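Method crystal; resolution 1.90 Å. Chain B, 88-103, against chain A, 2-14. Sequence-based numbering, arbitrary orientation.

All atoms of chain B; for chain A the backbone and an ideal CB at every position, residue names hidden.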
# COMPACT_ATOMS: atom_id res chain seq x y z
N PRO B 88 0.56 -7.48 -6.89
CA PRO B 88 0.77 -8.87 -6.42
C PRO B 88 1.26 -9.07 -4.99
O PRO B 88 1.01 -10.09 -4.41
CB PRO B 88 1.72 -9.48 -7.50
CG PRO B 88 1.33 -8.64 -8.82
CD PRO B 88 1.19 -7.22 -8.19
N THR B 89 1.93 -8.08 -4.43
CA THR B 89 2.40 -8.18 -3.05
C THR B 89 1.27 -8.11 -2.00
O THR B 89 1.52 -8.42 -0.84
CB THR B 89 3.30 -7.00 -2.75
OG1 THR B 89 2.63 -5.80 -3.16
CG2 THR B 89 4.63 -7.12 -3.55
N ARG B 90 0.07 -7.67 -2.40
CA ARG B 90 -1.04 -7.47 -1.47
C ARG B 90 -2.29 -8.22 -1.79
O ARG B 90 -3.13 -8.40 -0.92
CB ARG B 90 -1.44 -5.97 -1.49
CG ARG B 90 -0.29 -5.03 -1.02
CD ARG B 90 -0.64 -3.51 -1.14
NE ARG B 90 -0.84 -3.05 -2.55
CZ ARG B 90 -1.92 -2.42 -3.03
NH1 ARG B 90 -3.01 -2.17 -2.28
NH2 ARG B 90 -1.85 -1.90 -4.28
N TYR B 91 -2.41 -8.71 -3.03
CA TYR B 91 -3.69 -9.34 -3.41
C TYR B 91 -3.49 -10.82 -3.79
O TYR B 91 -2.76 -11.13 -4.74
CB TYR B 91 -4.32 -8.54 -4.57
CG TYR B 91 -4.76 -7.17 -4.10
CD1 TYR B 91 -4.06 -5.98 -4.46
CD2 TYR B 91 -5.85 -7.06 -3.23
CE1 TYR B 91 -4.48 -4.73 -3.96
CE2 TYR B 91 -6.24 -5.82 -2.71
CZ TYR B 91 -5.58 -4.66 -3.08
OH TYR B 91 -6.13 -3.45 -2.60
N PRO B 92 -4.21 -11.73 -3.09
CA PRO B 92 -4.08 -13.18 -3.33
C PRO B 92 -4.43 -13.63 -4.72
O PRO B 92 -3.83 -14.57 -5.27
CB PRO B 92 -4.99 -13.82 -2.27
CG PRO B 92 -4.99 -12.75 -1.12
CD PRO B 92 -5.11 -11.43 -1.96
N ASP B 93 -5.37 -12.91 -5.35
CA ASP B 93 -5.78 -13.37 -6.67
C ASP B 93 -4.67 -13.09 -7.68
O ASP B 93 -4.79 -13.43 -8.83
CB ASP B 93 -7.17 -12.77 -7.10
CG ASP B 93 -7.18 -11.24 -7.13
OD1 ASP B 93 -6.33 -10.61 -6.50
OD2 ASP B 93 -8.03 -10.64 -7.80
N ALA B 94 -3.57 -12.49 -7.27
CA ALA B 94 -2.51 -12.33 -8.25
C ALA B 94 -1.61 -13.59 -8.24
O ALA B 94 -0.60 -13.63 -8.94
CB ALA B 94 -1.63 -11.11 -7.93
N HIS B 95 -1.92 -14.58 -7.39
CA HIS B 95 -1.12 -15.80 -7.30
C HIS B 95 -2.05 -17.03 -7.39
O HIS B 95 -3.24 -16.92 -7.16
CB HIS B 95 -0.38 -15.81 -5.97
CG HIS B 95 0.47 -14.61 -5.77
ND1 HIS B 95 1.78 -14.55 -6.21
CD2 HIS B 95 0.17 -13.38 -5.27
CE1 HIS B 95 2.24 -13.33 -6.00
NE2 HIS B 95 1.28 -12.60 -5.44
N PRO B 96 -1.49 -18.23 -7.66
CA PRO B 96 -2.31 -19.43 -7.80
C PRO B 96 -2.97 -19.92 -6.54
O PRO B 96 -4.07 -20.43 -6.58
CB PRO B 96 -1.32 -20.46 -8.36
CG PRO B 96 -0.07 -19.58 -8.83
CD PRO B 96 -0.05 -18.55 -7.77
N ALA B 97 -2.32 -19.75 -5.40
CA ALA B 97 -2.88 -20.23 -4.17
C ALA B 97 -2.29 -19.48 -3.02
O ALA B 97 -1.22 -18.87 -3.15
CB ALA B 97 -2.56 -21.76 -3.99
N GLY B 98 -2.97 -19.56 -1.90
CA GLY B 98 -2.53 -18.94 -0.66
C GLY B 98 -2.71 -17.44 -0.69
O GLY B 98 -3.25 -16.89 -1.65
N PRO B 99 -2.29 -16.76 0.39
CA PRO B 99 -2.36 -15.30 0.49
C PRO B 99 -1.16 -14.79 -0.37
O PRO B 99 -0.23 -15.57 -0.73
CB PRO B 99 -2.12 -15.04 1.96
CG PRO B 99 -1.10 -16.16 2.34
CD PRO B 99 -1.77 -17.36 1.64
N ALA B 100 -1.19 -13.52 -0.70
CA ALA B 100 -0.10 -12.93 -1.50
C ALA B 100 1.23 -12.95 -0.75
O ALA B 100 2.30 -13.20 -1.33
CB ALA B 100 -0.43 -11.45 -1.86
N ALA B 101 1.15 -12.63 0.53
CA ALA B 101 2.33 -12.50 1.38
C ALA B 101 3.34 -13.63 1.34
O ALA B 101 4.56 -13.41 1.37
CB ALA B 101 1.86 -12.28 2.79
N ARG B 102 2.84 -14.86 1.25
CA ARG B 102 3.79 -15.96 1.29
C ARG B 102 4.66 -16.14 0.04
O ARG B 102 5.64 -16.87 0.09
CB ARG B 102 3.10 -17.29 1.66
CG ARG B 102 2.26 -18.01 0.56
CD ARG B 102 1.83 -19.46 1.05
NE ARG B 102 1.13 -20.26 0.04
CZ ARG B 102 0.09 -21.07 0.29
NH1 ARG B 102 -0.42 -21.20 1.54
NH2 ARG B 102 -0.46 -21.77 -0.70
N HIS B 103 4.34 -15.45 -1.05
CA HIS B 103 5.12 -15.58 -2.28
C HIS B 103 6.33 -14.67 -2.48
O HIS B 103 6.89 -14.62 -3.60
CB HIS B 103 4.20 -15.43 -3.49
CG HIS B 103 3.11 -16.44 -3.49
ND1 HIS B 103 1.83 -16.17 -3.04
CD2 HIS B 103 3.14 -17.77 -3.76
CE1 HIS B 103 1.11 -17.28 -3.04
NE2 HIS B 103 1.89 -18.27 -3.46
N UNK A 2 -13.52 -21.22 -2.10
CA UNK A 2 -13.04 -20.44 -3.26
C UNK A 2 -12.10 -19.25 -2.91
O UNK A 2 -12.30 -18.08 -3.28
CB UNK A 2 -14.25 -19.90 -4.02
N UNK A 3 -11.04 -19.61 -2.18
CA UNK A 3 -10.01 -18.67 -1.78
C UNK A 3 -10.39 -17.73 -0.66
O UNK A 3 -9.54 -16.96 -0.23
CB UNK A 3 -9.59 -17.84 -3.00
N UNK A 4 -11.62 -17.81 -0.15
CA UNK A 4 -12.01 -16.94 0.96
C UNK A 4 -10.94 -17.06 2.05
O UNK A 4 -10.54 -16.05 2.67
CB UNK A 4 -13.39 -17.31 1.50
N UNK A 5 -10.46 -18.28 2.29
CA UNK A 5 -9.45 -18.48 3.35
C UNK A 5 -8.12 -17.75 3.12
O UNK A 5 -7.49 -17.22 4.05
CB UNK A 5 -9.17 -19.98 3.49
N UNK A 6 -7.71 -17.76 1.86
CA UNK A 6 -6.51 -17.06 1.40
C UNK A 6 -6.63 -15.53 1.69
O UNK A 6 -5.65 -14.87 2.11
CB UNK A 6 -6.30 -17.31 -0.09
N UNK A 7 -7.81 -14.97 1.44
CA UNK A 7 -8.02 -13.53 1.68
C UNK A 7 -8.08 -13.23 3.17
O UNK A 7 -7.60 -12.18 3.64
CB UNK A 7 -9.31 -13.05 1.00
N UNK A 8 -8.61 -14.18 3.94
CA UNK A 8 -8.63 -13.94 5.38
C UNK A 8 -7.23 -13.97 5.91
O UNK A 8 -6.88 -13.23 6.82
CB UNK A 8 -9.50 -14.97 6.11
N UNK A 9 -6.46 -14.91 5.36
CA UNK A 9 -5.06 -15.09 5.74
C UNK A 9 -4.32 -13.77 5.42
O UNK A 9 -3.55 -13.28 6.23
CB UNK A 9 -4.43 -16.28 5.01
N UNK A 10 -4.56 -13.22 4.23
CA UNK A 10 -3.93 -11.94 3.83
C UNK A 10 -4.36 -10.82 4.77
O UNK A 10 -3.55 -9.97 5.15
CB UNK A 10 -4.30 -11.58 2.39
N UNK A 11 -5.66 -10.80 5.12
CA UNK A 11 -6.18 -9.74 6.01
C UNK A 11 -5.46 -9.79 7.35
O UNK A 11 -5.03 -8.75 7.88
CB UNK A 11 -7.69 -9.89 6.22
N UNK A 12 -5.34 -11.02 7.91
CA UNK A 12 -4.63 -11.18 9.21
C UNK A 12 -3.17 -10.76 9.02
O UNK A 12 -2.59 -10.09 9.88
CB UNK A 12 -4.71 -12.62 9.72
N UNK A 13 -2.56 -11.14 7.91
CA UNK A 13 -1.15 -10.71 7.69
C UNK A 13 -1.03 -9.17 7.62
O UNK A 13 -0.07 -8.55 8.13
CB UNK A 13 -0.61 -11.33 6.40
N UNK A 14 -1.96 -8.55 6.89
CA UNK A 14 -1.97 -7.09 6.78
C UNK A 14 -2.14 -6.48 8.18
O UNK A 14 -1.49 -5.47 8.48
CB UNK A 14 -3.09 -6.62 5.84

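Chain A presents one face of a helix, positions 4 to 14, to a stretch of chain B, mostly loop with two short 3-10 segments, in which Pro B92 and Pro B99 point toward the helix. Positions 2, 4, 5, 8, 11 and 12 point away from chain B or lie out of its reach, so many residues would suit; they are Asn A2, Ala A4, Arg A5, Leu A8, Ala A11 and Arg A12.

Position 3 precedes the helix, and its phi of 75° favours glycine or asparagine without excluding others. Its CB points toward chain B but has nothing within 5.5 Å, while farther out the carbonyls of Pro B92, His B95 and Gly B98 converge. Lysine or arginine could reach them. Arg A3 NH2 makes a very short hydrogen bond of 2.3 Å to His B95 O, and Arg A3 NH1 lies 2.8 Å from Gly B98 O and 3.0 Å from Pro B92 O.

At position 6 the ideal CB lies 3.4 Å from Gly B98 O and 4.3 Å from Pro B92 CB. Space is limited, and the amide of Gly B98, with no partner in its own stretch, would suit a short acceptor such as aspartate, asparagine or serine. Asp A6 OD2 accepts a weak hydrogen bond from Gly B98 N (3.1 Å), although the placement of that oxygen is less certain.

Position 7 directs its CB away, yet an aromatic or long aliphatic side chain could swing back to Pro B92 and the edge of Tyr B91. Trp A7 lays its six-membered ring against Pro B92 CD, 3.5 Å from the ring centroid, and Trp A7 CH2 meets Tyr B91 CD2 at 3.6 Å.

The ideal CB of position 9 lies 4.0 Å from Pro B99 CB, with the guanidinium of Arg B102 beyond. Aliphatic or acidic residues would suit. Glu A9 OE2 packs 3.2 Å from Pro B99 CD and stands 4.1 Å from Arg B102 NH1, beyond salt-bridge range.

The CB of position 10 faces both Pro B92 and Pro B99, near the amides of Ala B100 and Ala B101, with Thr B89 O farther off. Glutamate could meet the amides; glutamine could also donate toward the carbonyl. Gln A10 OE1 accepts from Ala B101 N (3.1 Å) and, weakly, Ala B100 N (2.9 Å), while Gln A10 NE2 reaches Thr B89 O through a water.

The ideal CB of position 13 lies 4.5 Å from Ala B101 CB; an aliphatic side chain or a flat ring would cover it. His A13 places its ring face over Ala B101 CB, 3.6 Å from the centroid. Position 14, sideways and little constrained, is Asn A14.

Chain A, residues 2-14: NRARDWLEQARHN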
# COMPACT_ATOMS: atom_id res chain seq x y z
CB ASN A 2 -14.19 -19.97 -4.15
CG ASN A 2 -15.34 -19.47 -3.36
OD1 ASN A 2 -15.17 -18.64 -2.48
ND2 ASN A 2 -16.54 -19.97 -3.66
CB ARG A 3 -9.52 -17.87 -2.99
CG ARG A 3 -8.68 -18.69 -3.93
CD ARG A 3 -7.20 -18.52 -3.58
NE ARG A 3 -6.67 -18.07 -4.80
CZ ARG A 3 -5.53 -17.48 -5.02
NH1 ARG A 3 -4.62 -17.23 -4.04
NH2 ARG A 3 -5.37 -17.09 -6.27
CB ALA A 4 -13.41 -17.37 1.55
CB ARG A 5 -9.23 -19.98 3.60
CG ARG A 5 -10.47 -20.62 4.29
CD ARG A 5 -10.23 -22.01 4.99
NE ARG A 5 -11.53 -22.72 5.07
CZ ARG A 5 -12.02 -23.37 6.13
NH1 ARG A 5 -11.32 -23.44 7.28
NH2 ARG A 5 -13.22 -23.92 6.06
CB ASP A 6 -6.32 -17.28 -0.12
CG ASP A 6 -5.91 -18.71 -0.46
OD1 ASP A 6 -5.43 -19.44 0.44
OD2 ASP A 6 -6.05 -19.12 -1.61
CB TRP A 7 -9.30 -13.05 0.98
CG TRP A 7 -9.10 -12.92 -0.51
CD1 TRP A 7 -9.11 -13.93 -1.43
CD2 TRP A 7 -8.80 -11.72 -1.23
NE1 TRP A 7 -8.82 -13.43 -2.69
CE2 TRP A 7 -8.63 -12.07 -2.59
CE3 TRP A 7 -8.65 -10.38 -0.85
CZ2 TRP A 7 -8.32 -11.12 -3.60
CZ3 TRP A 7 -8.34 -9.45 -1.84
CH2 TRP A 7 -8.18 -9.83 -3.20
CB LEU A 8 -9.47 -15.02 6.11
CG LEU A 8 -10.79 -14.45 6.56
CD1 LEU A 8 -10.54 -13.38 7.68
CD2 LEU A 8 -11.50 -13.85 5.34
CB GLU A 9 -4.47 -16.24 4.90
CG GLU A 9 -3.75 -17.36 5.62
CD GLU A 9 -3.52 -18.60 4.69
OE1 GLU A 9 -4.52 -19.23 4.23
OE2 GLU A 9 -2.32 -18.94 4.42
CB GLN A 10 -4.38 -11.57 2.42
CG GLN A 10 -3.64 -10.33 1.86
CD GLN A 10 -2.12 -10.53 1.80
OE1 GLN A 10 -1.63 -11.59 1.38
NE2 GLN A 10 -1.36 -9.49 2.20
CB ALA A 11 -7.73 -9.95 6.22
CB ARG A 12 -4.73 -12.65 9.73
CG ARG A 12 -6.14 -13.02 10.33
CD ARG A 12 -6.17 -14.42 10.95
NE ARG A 12 -5.89 -15.46 9.93
CZ ARG A 12 -6.86 -16.16 9.31
NH1 ARG A 12 -8.14 -15.91 9.64
NH2 ARG A 12 -6.58 -17.09 8.38
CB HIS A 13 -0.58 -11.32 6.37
CG HIS A 13 0.84 -10.89 6.08
ND1 HIS A 13 1.15 -9.81 5.27
CD2 HIS A 13 2.03 -11.32 6.59
CE1 HIS A 13 2.46 -9.59 5.31
NE2 HIS A 13 3.01 -10.49 6.10
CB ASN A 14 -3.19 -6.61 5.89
CG ASN A 14 -3.03 -6.95 4.40
OD1 ASN A 14 -4.01 -6.84 3.61
ND2 ASN A 14 -1.81 -7.31 3.98
O HOH W 1 1.50 -8.96 1.78
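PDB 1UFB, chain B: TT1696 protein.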